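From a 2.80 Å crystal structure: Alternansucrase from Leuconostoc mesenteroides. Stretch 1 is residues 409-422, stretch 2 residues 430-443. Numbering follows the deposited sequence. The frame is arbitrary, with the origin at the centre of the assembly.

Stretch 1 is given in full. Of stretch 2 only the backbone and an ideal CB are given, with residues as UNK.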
# COMPACT_ATOMS: atom_id res chain seq x y z
N TYR A 409 -11.10 29.12 -13.43
CA TYR A 409 -12.07 28.07 -13.68
C TYR A 409 -13.10 28.02 -12.57
O TYR A 409 -12.86 28.55 -11.48
CB TYR A 409 -11.37 26.74 -13.79
CG TYR A 409 -10.49 26.65 -14.99
CD1 TYR A 409 -10.99 26.24 -16.21
CD2 TYR A 409 -9.17 27.01 -14.92
CE1 TYR A 409 -10.19 26.17 -17.32
CE2 TYR A 409 -8.35 26.94 -16.03
CZ TYR A 409 -8.87 26.51 -17.23
OH TYR A 409 -8.07 26.42 -18.34
N LEU A 410 -14.25 27.39 -12.85
CA LEU A 410 -15.32 27.26 -11.89
C LEU A 410 -15.39 25.84 -11.37
O LEU A 410 -14.95 24.93 -12.03
CB LEU A 410 -16.66 27.61 -12.52
CG LEU A 410 -16.78 28.91 -13.30
CD1 LEU A 410 -18.21 29.07 -13.76
CD2 LEU A 410 -16.36 30.11 -12.48
N THR A 411 -15.97 25.66 -10.19
CA THR A 411 -16.10 24.36 -9.57
C THR A 411 -17.56 24.08 -9.21
O THR A 411 -18.36 24.97 -9.18
CB THR A 411 -15.18 24.22 -8.30
OG1 THR A 411 -15.53 25.18 -7.30
CG2 THR A 411 -13.71 24.44 -8.66
N ALA A 412 -17.88 22.83 -8.92
CA ALA A 412 -19.25 22.45 -8.57
C ALA A 412 -19.81 23.25 -7.37
O ALA A 412 -21.00 23.59 -7.34
CB ALA A 412 -19.32 20.95 -8.28
N ASP A 413 -18.95 23.55 -6.41
CA ASP A 413 -19.35 24.26 -5.18
C ASP A 413 -19.09 25.76 -5.26
O ASP A 413 -19.10 26.47 -4.25
CB ASP A 413 -18.62 23.66 -3.97
CG ASP A 413 -17.10 23.71 -4.12
OD1 ASP A 413 -16.60 24.18 -5.16
OD2 ASP A 413 -16.41 23.28 -3.20
N THR A 414 -18.83 26.26 -6.48
CA THR A 414 -18.73 27.71 -6.74
C THR A 414 -20.01 28.42 -6.38
O THR A 414 -21.10 27.95 -6.69
CB THR A 414 -18.45 28.00 -8.24
OG1 THR A 414 -17.08 27.77 -8.53
CG2 THR A 414 -18.75 29.46 -8.59
N TRP A 415 -19.84 29.57 -5.73
CA TRP A 415 -20.90 30.53 -5.53
C TRP A 415 -20.58 31.75 -6.40
O TRP A 415 -19.40 32.05 -6.62
CB TRP A 415 -21.00 30.92 -4.06
CG TRP A 415 -21.60 29.86 -3.18
CD1 TRP A 415 -21.41 28.51 -3.26
CD2 TRP A 415 -22.48 30.07 -2.07
NE1 TRP A 415 -22.14 27.88 -2.30
CE2 TRP A 415 -22.81 28.81 -1.55
CE3 TRP A 415 -23.04 31.20 -1.47
CZ2 TRP A 415 -23.66 28.64 -0.46
CZ3 TRP A 415 -23.90 31.04 -0.37
CH2 TRP A 415 -24.19 29.77 0.12
N TYR A 416 -21.63 32.42 -6.88
CA TYR A 416 -21.49 33.60 -7.73
C TYR A 416 -22.40 34.73 -7.24
O TYR A 416 -23.24 34.52 -6.37
CB TYR A 416 -21.76 33.27 -9.21
CG TYR A 416 -23.21 33.13 -9.59
CD1 TYR A 416 -23.97 32.08 -9.12
CD2 TYR A 416 -23.83 34.07 -10.42
CE1 TYR A 416 -25.31 31.96 -9.46
CE2 TYR A 416 -25.16 33.94 -10.78
CZ TYR A 416 -25.89 32.89 -10.30
OH TYR A 416 -27.22 32.76 -10.64
N ARG A 417 -22.22 35.92 -7.81
CA ARG A 417 -23.04 37.08 -7.47
C ARG A 417 -24.08 37.29 -8.55
O ARG A 417 -23.74 37.76 -9.63
CB ARG A 417 -22.16 38.33 -7.34
CG ARG A 417 -22.93 39.58 -6.89
CD ARG A 417 -22.14 40.87 -7.09
NE ARG A 417 -22.91 42.04 -6.64
CZ ARG A 417 -22.50 43.30 -6.75
NH1 ARG A 417 -21.34 43.59 -7.31
NH2 ARG A 417 -23.26 44.27 -6.28
N PRO A 418 -25.35 36.95 -8.28
CA PRO A 418 -26.38 37.25 -9.28
C PRO A 418 -26.67 38.73 -9.33
O PRO A 418 -26.47 39.41 -8.35
CB PRO A 418 -27.62 36.50 -8.77
CG PRO A 418 -27.40 36.38 -7.31
CD PRO A 418 -25.92 36.21 -7.14
N THR A 419 -27.16 39.22 -10.46
CA THR A 419 -27.49 40.63 -10.60
C THR A 419 -28.44 41.10 -9.48
O THR A 419 -28.16 42.09 -8.79
CB THR A 419 -28.11 40.90 -12.00
OG1 THR A 419 -27.18 40.53 -13.01
CG2 THR A 419 -28.47 42.38 -12.17
N ASP A 420 -29.55 40.38 -9.32
CA ASP A 420 -30.55 40.66 -8.28
C ASP A 420 -30.78 39.41 -7.41
O ASP A 420 -30.43 38.29 -7.80
CB ASP A 420 -31.90 41.10 -8.89
CG ASP A 420 -31.80 42.39 -9.70
OD1 ASP A 420 -31.45 43.45 -9.14
OD2 ASP A 420 -32.10 42.34 -10.90
N ILE A 421 -31.40 39.64 -6.25
CA ILE A 421 -31.65 38.60 -5.27
C ILE A 421 -33.13 38.65 -4.89
O ILE A 421 -33.65 39.71 -4.55
CB ILE A 421 -30.82 38.82 -3.99
CG1 ILE A 421 -29.33 38.56 -4.25
CG2 ILE A 421 -31.36 37.97 -2.84
CD1 ILE A 421 -28.93 37.10 -4.18
N LEU A 422 -33.79 37.50 -4.93
CA LEU A 422 -35.19 37.38 -4.53
C LEU A 422 -35.28 37.33 -3.01
O LEU A 422 -35.60 36.28 -2.46
CB LEU A 422 -35.79 36.11 -5.14
CG LEU A 422 -37.25 35.78 -4.91
CD1 LEU A 422 -38.13 36.71 -5.73
CD2 LEU A 422 -37.59 34.31 -5.19
N UNK A 430 -31.38 44.51 -6.10
CA UNK A 430 -30.01 44.53 -6.58
C UNK A 430 -29.10 43.92 -5.51
O UNK A 430 -29.32 44.14 -4.32
CB UNK A 430 -29.57 45.95 -6.93
N UNK A 431 -28.11 43.14 -5.92
CA UNK A 431 -27.22 42.49 -4.96
C UNK A 431 -26.11 43.42 -4.50
O UNK A 431 -25.65 44.29 -5.25
CB UNK A 431 -26.61 41.22 -5.57
N UNK A 432 -25.65 43.17 -3.27
CA UNK A 432 -24.48 43.81 -2.70
C UNK A 432 -23.35 42.80 -2.71
O UNK A 432 -23.59 41.61 -2.50
CB UNK A 432 -24.75 44.33 -1.29
N UNK A 433 -22.13 43.28 -2.90
CA UNK A 433 -20.96 42.41 -3.12
C UNK A 433 -20.89 41.16 -2.25
O UNK A 433 -20.37 40.13 -2.69
CB UNK A 433 -19.68 43.22 -2.89
N UNK A 434 -21.42 41.23 -1.03
CA UNK A 434 -21.44 40.07 -0.12
C UNK A 434 -22.53 39.03 -0.43
O UNK A 434 -22.48 37.93 0.11
CB UNK A 434 -21.63 40.56 1.32
N UNK A 435 -23.53 39.39 -1.24
CA UNK A 435 -24.66 38.50 -1.57
C UNK A 435 -24.27 37.48 -2.63
O UNK A 435 -24.57 37.62 -3.81
CB UNK A 435 -25.86 39.31 -2.06
N UNK A 436 -23.60 36.44 -2.18
CA UNK A 436 -23.11 35.39 -3.06
C UNK A 436 -24.11 34.26 -2.99
O UNK A 436 -24.69 34.00 -1.94
CB UNK A 436 -21.71 34.92 -2.67
N UNK A 437 -24.35 33.59 -4.11
CA UNK A 437 -25.27 32.47 -4.14
C UNK A 437 -24.64 31.30 -4.89
O UNK A 437 -23.78 31.49 -5.73
CB UNK A 437 -26.60 32.88 -4.79
N UNK A 438 -25.06 30.06 -4.59
CA UNK A 438 -24.48 28.90 -5.24
C UNK A 438 -24.87 28.83 -6.70
O UNK A 438 -26.04 28.99 -7.04
CB UNK A 438 -24.91 27.62 -4.52
N UNK A 439 -23.89 28.52 -7.54
CA UNK A 439 -24.11 28.34 -8.95
C UNK A 439 -25.21 27.32 -9.22
O UNK A 439 -26.01 27.47 -10.14
CB UNK A 439 -22.81 27.91 -9.63
N UNK A 440 -25.24 26.26 -8.42
CA UNK A 440 -26.22 25.18 -8.59
C UNK A 440 -27.67 25.55 -8.24
O UNK A 440 -28.58 24.73 -8.43
CB UNK A 440 -25.80 23.99 -7.73
N UNK A 441 -27.89 26.76 -7.75
CA UNK A 441 -29.25 27.30 -7.58
C UNK A 441 -29.88 27.69 -8.92
O UNK A 441 -31.10 27.72 -9.03
CB UNK A 441 -29.22 28.52 -6.65
N UNK A 442 -29.02 27.97 -9.91
CA UNK A 442 -29.40 28.56 -11.19
C UNK A 442 -28.91 27.79 -12.42
O UNK A 442 -29.52 27.88 -13.48
CB UNK A 442 -28.87 29.99 -11.26
N UNK A 443 -27.83 27.03 -12.30
CA UNK A 443 -27.26 26.32 -13.46
C UNK A 443 -26.86 24.90 -13.09
O UNK A 443 -26.57 24.63 -11.94
CB UNK A 443 -26.05 27.07 -14.01

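The two stretches run antiparallel. At 430 the CA-to-CB bond points away from stretch 1, although CB lies 3.8 Å from Asp420 OD1. Small or polar residues would suit it; the deposited residue is Ala430, paired with Asp420 in an antiparallel bridge.

Position 431 points toward stretch 1. Its ideal CB is 3.3 Å from Pro418 O and 3.7 Å from Thr419 O, with Arg417 NE 3.9 Å away. A short side chain able both to donate and to accept fits best, serine or perhaps threonine. It is Ser431, in the p rotamer. Its OG lies 2.6 Å from Pro418 O and 2.9 Å from Thr419 O, two acceptors for a single proton, and accepts from Arg417 NE at 3.3 Å. The backbone joins in: Ser431 N donates to Thr419 O (3.1 Å), and Arg417 NH2 donates to Ser431 O (2.6 Å).

Positions 432 to 434 point away and tolerate many residues, with polar ones likely in a type I turn from 432 to 435. At 433 an acid could be expected near Arg417 NH1, 4.7 Å from the ideal CB. The residues are Thr432, Glu433 and Thr434; Glu433 CG lies 3.8 Å from Arg417 NH1.

Position 435 points sideways, its ideal CB 4.2 Å from Ile421 CG1, a contact an apolar residue could extend. That CB is also 4.1 Å from Thr432 N, which a short acceptor could reach: aspartate, asparagine or possibly serine. Asp435 OD2 accepts from Thr432 N (3.2 Å) and Thr432 OG1 (2.8 Å).

At 436, also sideways, the ideal CB is 4.1 Å from Trp415 CE3, which suits an apolar chain. Met436 packs its CB there, and its SD comes within 4.1 Å of Arg417 CB.

Position 437 pairs with Tyr416: 437 N donates to Tyr416 O (2.7 Å), and 437 O accepts from Tyr416 N (2.6 Å). The CB shares the sheet face of Tyr416, near Pro418 CD and Ile421 CD1, so a long chain with an aliphatic stem would suit. Arg437 places CG 3.6 Å from Ile421 CD1, which also lies over one face of its guanidinium.

At 438 no backbone bond from N to stretch 1 is needed, phi is -69° and the Trp415 ring lies close, conditions that admit proline. Pro438 sets CD 3.7 Å from the centroid of the Trp415 six-membered ring, over its face.

At 439, N donates to Thr414 O (3.0 Å), while Tyr416 CD1 is 4.4 Å from the ideal CB; leucine, isoleucine or methionine would fit. Leu439 CD1 meets Tyr416 CD1 at 3.9 Å, and its CD2 meets Leu410 CD1 at 4.2 Å.

Position 440 points sideways, its ideal CB 4.8 Å from Ala412 O, within reach of various medium-length chains; Leu440 CD1 comes to 3.5 Å from Ala412 O. Position 441 points toward stretch 1 across a gap only long chains would narrow, so many are tolerated; it holds Met441. At 442 the ideal CB is 3.3 Å from Tyr416 OH, favouring a small hydroxyl residue: Thr442 OG1 donates to Tyr416 OH (3.0 Å). Position 443 points toward stretch 1 but too distantly for any strong preference; Trp443 makes no contact with it.

Stretch 2 430-443: ASTETDMRPLLMTW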
# COMPACT_ATOMS: atom_id res chain seq x y z
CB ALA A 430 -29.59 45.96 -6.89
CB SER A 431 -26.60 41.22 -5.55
OG SER A 431 -26.11 41.46 -6.86
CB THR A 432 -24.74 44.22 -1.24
OG1 THR A 432 -25.27 43.09 -0.53
CG2 THR A 432 -25.74 45.36 -1.19
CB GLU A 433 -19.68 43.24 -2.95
CG GLU A 433 -19.40 44.17 -4.13
CD GLU A 433 -18.67 45.45 -3.75
OE1 GLU A 433 -17.66 45.40 -3.01
OE2 GLU A 433 -19.13 46.51 -4.20
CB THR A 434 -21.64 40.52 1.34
OG1 THR A 434 -22.99 40.97 1.53
CG2 THR A 434 -20.65 41.63 1.74
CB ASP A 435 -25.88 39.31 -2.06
CG ASP A 435 -26.57 40.05 -0.95
OD1 ASP A 435 -26.56 39.56 0.19
OD2 ASP A 435 -27.11 41.15 -1.22
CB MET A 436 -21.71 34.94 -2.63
CG MET A 436 -20.66 35.99 -2.88
SD MET A 436 -20.17 35.97 -4.62
CE MET A 436 -18.66 36.92 -4.58
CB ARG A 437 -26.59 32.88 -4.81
CG ARG A 437 -27.50 33.76 -3.96
CD ARG A 437 -28.07 33.00 -2.76
NE ARG A 437 -28.99 33.76 -1.91
CZ ARG A 437 -28.62 34.70 -1.04
NH1 ARG A 437 -27.34 35.04 -0.91
NH2 ARG A 437 -29.54 35.34 -0.33
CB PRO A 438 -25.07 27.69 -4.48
CG PRO A 438 -26.22 28.21 -3.75
CD PRO A 438 -26.03 29.68 -3.55
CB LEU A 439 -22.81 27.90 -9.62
CG LEU A 439 -22.77 27.91 -11.15
CD1 LEU A 439 -23.01 29.29 -11.74
CD2 LEU A 439 -21.44 27.38 -11.61
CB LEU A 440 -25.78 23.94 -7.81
CG LEU A 440 -24.48 23.24 -8.23
CD1 LEU A 440 -24.13 22.12 -7.27
CD2 LEU A 440 -24.59 22.68 -9.64
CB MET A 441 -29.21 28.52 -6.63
CG MET A 441 -30.57 29.06 -6.17
SD MET A 441 -30.46 30.48 -5.04
CE MET A 441 -29.94 31.78 -6.15
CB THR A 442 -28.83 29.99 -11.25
OG1 THR A 442 -29.49 30.78 -10.25
CG2 THR A 442 -29.04 30.63 -12.64
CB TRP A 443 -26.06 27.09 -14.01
CG TRP A 443 -25.31 26.39 -15.07
CD1 TRP A 443 -25.45 26.52 -16.42
CD2 TRP A 443 -24.29 25.41 -14.87
NE1 TRP A 443 -24.59 25.68 -17.08
CE2 TRP A 443 -23.86 24.99 -16.15
CE3 TRP A 443 -23.70 24.83 -13.74
CZ2 TRP A 443 -22.87 24.02 -16.33
CZ3 TRP A 443 -22.72 23.87 -13.92
CH2 TRP A 443 -22.31 23.47 -15.19
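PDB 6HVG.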